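Local coordinates for inositol-1-monophosphatase (Nostoc sp., PDB 5ZHH), which probably hydrolyses inositol monophosphates to free inositol and inorganic phosphate, at residues Ser149-Ala161 with Phe175-Ser188. Numbering follows the deposited sequence.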
loop_
_atom_site.group_PDB
_atom_site.type_symbol
_atom_site.label_atom_id
_atom_site.label_comp_id
_atom_site.label_asym_id
_atom_site.label_seq_id
_atom_site.Cartn_x
_atom_site.Cartn_y
_atom_site.Cartn_z
ATOM N N SER A 149 -1.098 -17.190 28.006
ATOM C CA SER A 149 -1.672 -17.474 29.309
ATOM C C SER A 149 -0.749 -17.164 30.478
ATOM O O SER A 149 -1.234 -17.089 31.611
ATOM C CB SER A 149 -2.117 -18.947 29.388
ATOM O OG SER A 149 -1.049 -19.838 29.110
ATOM N N GLU A 150 0.557 -17.021 30.253
ATOM C CA GLU A 150 1.518 -16.737 31.311
ATOM C C GLU A 150 1.970 -15.285 31.217
ATOM O O GLU A 150 2.336 -14.812 30.134
ATOM C CB GLU A 150 2.729 -17.662 31.211
ATOM C CG GLU A 150 2.391 -19.130 31.320
ATOM C CD GLU A 150 3.596 -20.007 31.062
ATOM O OE1 GLU A 150 4.668 -19.725 31.638
ATOM O OE2 GLU A 150 3.483 -20.953 30.254
ATOM N N LEU A 151 1.984 -14.598 32.359
ATOM C CA LEU A 151 2.429 -13.210 32.379
ATOM C C LEU A 151 3.884 -13.090 31.936
ATOM O O LEU A 151 4.239 -12.166 31.197
ATOM C CB LEU A 151 2.228 -12.624 33.778
ATOM C CG LEU A 151 2.024 -11.120 33.940
ATOM C CD1 LEU A 151 0.991 -10.586 32.964
ATOM C CD2 LEU A 151 1.600 -10.821 35.380
ATOM N N SER A 152 4.735 -14.036 32.353
ATOM C CA SER A 152 6.144 -14.014 31.954
ATOM C C SER A 152 6.344 -14.138 30.448
ATOM O O SER A 152 7.422 -13.802 29.946
ATOM C CB SER A 152 6.912 -15.131 32.662
ATOM O OG SER A 152 6.502 -16.406 32.194
ATOM N N LYS A 153 5.346 -14.615 29.710
ATOM C CA LYS A 153 5.468 -14.752 28.264
ATOM C C LYS A 153 4.675 -13.690 27.520
ATOM O O LYS A 153 4.504 -13.791 26.299
ATOM C CB LYS A 153 5.042 -16.152 27.817
ATOM C CG LYS A 153 5.900 -17.260 28.414
ATOM C CD LYS A 153 5.299 -18.632 28.160
ATOM C CE LYS A 153 6.160 -19.716 28.785
ATOM N NZ LYS A 153 7.570 -19.618 28.328
ATOM N N SER A 154 4.177 -12.684 28.226
ATOM C CA SER A 154 3.260 -11.711 27.663
ATOM C C SER A 154 3.998 -10.464 27.204
ATOM O O SER A 154 5.092 -10.147 27.671
ATOM C CB SER A 154 2.194 -11.322 28.693
ATOM O OG SER A 154 1.366 -12.424 29.026
ATOM N N LEU A 155 3.373 -9.764 26.261
ATOM C CA LEU A 155 3.790 -8.439 25.829
ATOM C C LEU A 155 2.634 -7.504 26.138
ATOM O O LEU A 155 1.500 -7.762 25.719
ATOM C CB LEU A 155 4.121 -8.409 24.333
ATOM C CG LEU A 155 4.655 -7.081 23.781
ATOM C CD1 LEU A 155 6.003 -6.725 24.395
ATOM C CD2 LEU A 155 4.749 -7.118 22.256
ATOM N N LEU A 156 2.909 -6.442 26.882
ATOM C CA LEU A 156 1.875 -5.521 27.324
ATOM C C LEU A 156 2.132 -4.129 26.761
ATOM O O LEU A 156 3.153 -3.866 26.123
ATOM C CB LEU A 156 1.813 -5.467 28.857
ATOM C CG LEU A 156 1.692 -6.806 29.589
ATOM C CD1 LEU A 156 1.643 -6.545 31.101
ATOM C CD2 LEU A 156 0.487 -7.600 29.139
ATOM N N VAL A 157 1.177 -3.232 27.004
ATOM C CA VAL A 157 1.314 -1.833 26.616
ATOM C C VAL A 157 0.568 -0.990 27.641
ATOM O O VAL A 157 -0.415 -1.435 28.237
ATOM C CB VAL A 157 0.799 -1.601 25.166
ATOM C CG1 VAL A 157 -0.662 -2.021 25.029
ATOM C CG2 VAL A 157 1.009 -0.143 24.713
ATOM N N THR A 158 1.048 0.231 27.860
ATOM C CA THR A 158 0.410 1.139 28.801
ATOM C C THR A 158 0.688 2.567 28.355
ATOM O O THR A 158 1.330 2.807 27.328
ATOM C CB THR A 158 0.886 0.891 30.253
ATOM O OG1 THR A 158 0.022 1.591 31.157
ATOM C CG2 THR A 158 2.317 1.379 30.468
ATOM N N GLY A 159 0.144 3.519 29.106
ATOM C CA GLY A 159 0.335 4.926 28.822
ATOM C C GLY A 159 0.420 5.720 30.110
ATOM O O GLY A 159 0.263 5.177 31.202
ATOM N N PHE A 160 0.663 7.021 29.959
ATOM C CA PHE A 160 0.888 7.905 31.093
ATOM C C PHE A 160 0.123 9.197 30.848
ATOM O O PHE A 160 0.154 9.737 29.738
ATOM C CB PHE A 160 2.393 8.140 31.292
ATOM C CG PHE A 160 3.160 6.857 31.451
ATOM C CD1 PHE A 160 3.270 6.251 32.699
ATOM C CD2 PHE A 160 3.702 6.215 30.348
ATOM C CE1 PHE A 160 3.942 5.051 32.841
ATOM C CE2 PHE A 160 4.374 5.010 30.485
ATOM C CZ PHE A 160 4.498 4.430 31.734
ATOM N N ALA A 161 -0.602 9.647 31.867
ATOM C CA ALA A 161 -1.587 10.706 31.713
ATOM C C ALA A 161 -0.930 12.085 31.749
ATOM O O ALA A 161 0.205 12.259 32.204
ATOM C CB ALA A 161 -2.661 10.592 32.797
ATOM N N PHE A 175 4.367 0.481 35.599
ATOM C CA PHE A 175 5.199 0.229 34.425
ATOM C C PHE A 175 6.458 -0.545 34.800
ATOM O O PHE A 175 6.831 -1.512 34.126
ATOM C CB PHE A 175 5.567 1.551 33.748
ATOM C CG PHE A 175 6.500 1.393 32.585
ATOM C CD1 PHE A 175 6.004 1.115 31.316
ATOM C CD2 PHE A 175 7.874 1.529 32.753
ATOM C CE1 PHE A 175 6.857 0.972 30.237
ATOM C CE2 PHE A 175 8.734 1.385 31.674
ATOM C CZ PHE A 175 8.221 1.099 30.416
ATOM N N CYS A 176 7.123 -0.141 35.888
ATOM C CA CYS A 176 8.326 -0.850 36.306
ATOM C C CYS A 176 7.999 -2.269 36.751
ATOM O O CYS A 176 8.698 -3.217 36.374
ATOM C CB CYS A 176 9.024 -0.082 37.431
ATOM S SG CYS A 176 9.569 1.570 36.963
ATOM N N HIS A 177 6.930 -2.433 37.535
ATOM C CA HIS A 177 6.536 -3.754 38.022
ATOM C C HIS A 177 6.234 -4.703 36.861
ATOM O O HIS A 177 6.739 -5.833 36.816
ATOM C CB HIS A 177 5.322 -3.598 38.949
ATOM C CG HIS A 177 4.906 -4.856 39.652
ATOM N ND1 HIS A 177 5.803 -5.717 40.247
ATOM C CD2 HIS A 177 3.676 -5.369 39.896
ATOM C CE1 HIS A 177 5.146 -6.719 40.805
ATOM N NE2 HIS A 177 3.853 -6.531 40.606
ATOM N N LEU A 178 5.428 -4.258 35.897
ATOM C CA LEU A 178 5.087 -5.163 34.802
ATOM C C LEU A 178 6.248 -5.360 33.832
ATOM O O LEU A 178 6.356 -6.429 33.216
ATOM C CB LEU A 178 3.846 -4.670 34.062
ATOM C CG LEU A 178 2.516 -5.193 34.618
ATOM C CD1 LEU A 178 2.573 -6.714 34.812
ATOM C CD2 LEU A 178 2.132 -4.504 35.917
ATOM N N THR A 179 7.133 -4.399 33.703
ATOM C CA THR A 179 8.293 -4.558 32.849
ATOM C C THR A 179 9.207 -5.652 33.391
ATOM O O THR A 179 9.885 -6.296 32.659
ATOM C CB THR A 179 9.035 -3.237 32.597
ATOM O OG1 THR A 179 8.176 -2.313 31.963
ATOM C CG2 THR A 179 10.210 -3.411 31.748
ATOM N N HIS A 180 9.189 -5.836 34.694
ATOM C CA HIS A 180 9.961 -6.884 35.324
ATOM C C HIS A 180 9.315 -8.248 35.190
ATOM O O HIS A 180 9.978 -9.195 35.053
ATOM C CB HIS A 180 10.110 -6.600 36.783
ATOM C CG HIS A 180 11.491 -6.231 37.175
ATOM N ND1 HIS A 180 12.076 -6.660 38.337
ATOM C CD2 HIS A 180 12.391 -5.435 36.573
ATOM C CE1 HIS A 180 13.287 -6.165 38.424
ATOM N NE2 HIS A 180 13.508 -5.433 37.353
ATOM N N LEU A 181 8.001 -8.306 35.234
ATOM C CA LEU A 181 7.266 -9.541 35.163
ATOM C C LEU A 181 6.882 -10.061 33.774
ATOM O O LEU A 181 6.362 -11.117 33.671
ATOM C CB LEU A 181 5.993 -9.413 35.929
ATOM C CG LEU A 181 6.130 -9.114 37.385
ATOM C CD1 LEU A 181 4.764 -8.895 37.911
ATOM C CD2 LEU A 181 6.736 -10.339 37.995
ATOM N N THR A 182 7.098 -9.310 32.726
ATOM C CA THR A 182 6.718 -9.779 31.424
ATOM C C THR A 182 7.860 -9.699 30.460
ATOM O O THR A 182 8.924 -9.403 30.832
ATOM C CB THR A 182 5.594 -8.933 30.841
ATOM O OG1 THR A 182 6.082 -7.639 30.531
ATOM C CG2 THR A 182 4.427 -8.837 31.768
ATOM N N GLN A 183 7.587 -9.955 29.195
ATOM C CA GLN A 183 8.584 -9.828 28.154
ATOM C C GLN A 183 8.812 -8.363 27.756
ATOM O O GLN A 183 9.690 -8.079 27.054
ATOM C CB GLN A 183 8.237 -10.636 26.926
ATOM C CG GLN A 183 8.222 -12.107 27.164
ATOM C CD GLN A 183 7.895 -12.876 25.925
ATOM O OE1 GLN A 183 7.383 -12.349 24.993
ATOM N NE2 GLN A 183 8.202 -14.125 25.927
ATOM N N GLY A 184 7.969 -7.468 28.201
ATOM C CA GLY A 184 8.145 -6.061 27.905
ATOM C C GLY A 184 6.822 -5.332 27.928
ATOM O O GLY A 184 5.751 -5.904 27.741
ATOM N N VAL A 185 6.902 -4.027 28.170
ATOM C CA VAL A 185 5.745 -3.144 28.153
ATOM C C VAL A 185 6.014 -2.052 27.127
ATOM O O VAL A 185 6.950 -1.255 27.286
ATOM C CB VAL A 185 5.454 -2.539 29.535
ATOM C CG1 VAL A 185 4.197 -1.671 29.463
ATOM C CG2 VAL A 185 5.295 -3.649 30.581
ATOM N N ARG A 186 5.209 -2.030 26.072
ATOM C CA ARG A 186 5.329 -1.020 25.038
ATOM C C ARG A 186 4.654 0.277 25.481
ATOM O O ARG A 186 3.830 0.299 26.403
ATOM C CB ARG A 186 4.681 -1.538 23.745
ATOM C CG ARG A 186 5.307 -2.848 23.240
ATOM C CD ARG A 186 6.710 -2.589 22.696
ATOM N NE ARG A 186 7.449 -3.804 22.350
ATOM C CZ ARG A 186 8.334 -4.395 23.150
ATOM N NH1 ARG A 186 8.975 -5.487 22.751
ATOM N NH2 ARG A 186 8.577 -3.896 24.359
ATOM N N ARG A 187 5.002 1.368 24.797
ATOM C CA ARG A 187 4.311 2.649 24.947
ATOM C C ARG A 187 4.207 3.237 23.541
ATOM O O ARG A 187 5.194 3.732 22.989
ATOM C CB ARG A 187 5.040 3.581 25.914
ATOM C CG ARG A 187 4.168 4.661 26.591
ATOM C CD ARG A 187 3.597 5.675 25.609
ATOM N NE ARG A 187 2.910 6.809 26.239
ATOM C CZ ARG A 187 1.588 6.985 26.225
ATOM N NH1 ARG A 187 0.787 6.100 25.619
ATOM N NH2 ARG A 187 1.059 8.060 26.808
ATOM N N SER A 188 3.010 3.170 22.962
ATOM C CA SER A 188 2.791 3.605 21.588
ATOM C C SER A 188 2.365 5.057 21.500
ATOM O O SER A 188 2.715 5.739 20.528
ATOM C CB SER A 188 1.710 2.749 20.919
ATOM O OG SER A 188 0.427 3.135 21.401
HETATM O O HOH W 1 0.862 3.331 24.543
HETATM O O HOH W 2 2.670 10.566 28.225
#
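Leu156 and Val185 pair side by side in two short parallel strands, joined by Leu156 N to Gly184 O, Arg186 N to Leu156 O and Thr158 N to Arg186 O. The first of these is almost straight, 178° at the hydrogen. Helix 172-181 packs on the face of the sheet that carries Leu156 and Val185: Leu156, its CG anti to the carbonyl carbon (chi1 -52°), brings CD1 to 3.8 Å from Leu178 CD1 and 3.7 Å from Thr182 CG2. Threonine suits the helix end because its methyl joins this apolar cluster while OG1 accepts from Gly184 N in an ST turn. On the sheet's other face the chain of Arg186, bent at chi2, lays its guanidinium flat against Leu155, whose CD1 sits over the centre of the plane, 3.5 Å from CZ; the polar end bonds Asn94 of the second subunit. Further along, the edge of Phe160 meets the face of Phe175 in an offset edge-to-face pair, planes 67° apart, and Thr158 CG2 touches the rim of Phe175. The side chains of Arg187 and Phe160 slide past each other in opposite directions, Arg187 CG 3.9 Å from Phe160 CE2 at the ring edge, and Arg187 spreads its guanidinium over Gly159 CA, 3.4 Å from NH1, where a side chain would collide. Two waters in the guanidinium plane link NH1 to Thr158 O and NH2 to Phe160 O. A leucine in place of Arg187 would probably leave both waters without their guanidinium donors and uncover the Gly159 backbone. The whole is a beta-alpha-beta unit, strand 156-158, helix 172-181 and strand 185-186, with strand 185-186 outermost within this chain, in the mixed sheet of five strands of the inositol monophosphatase fold.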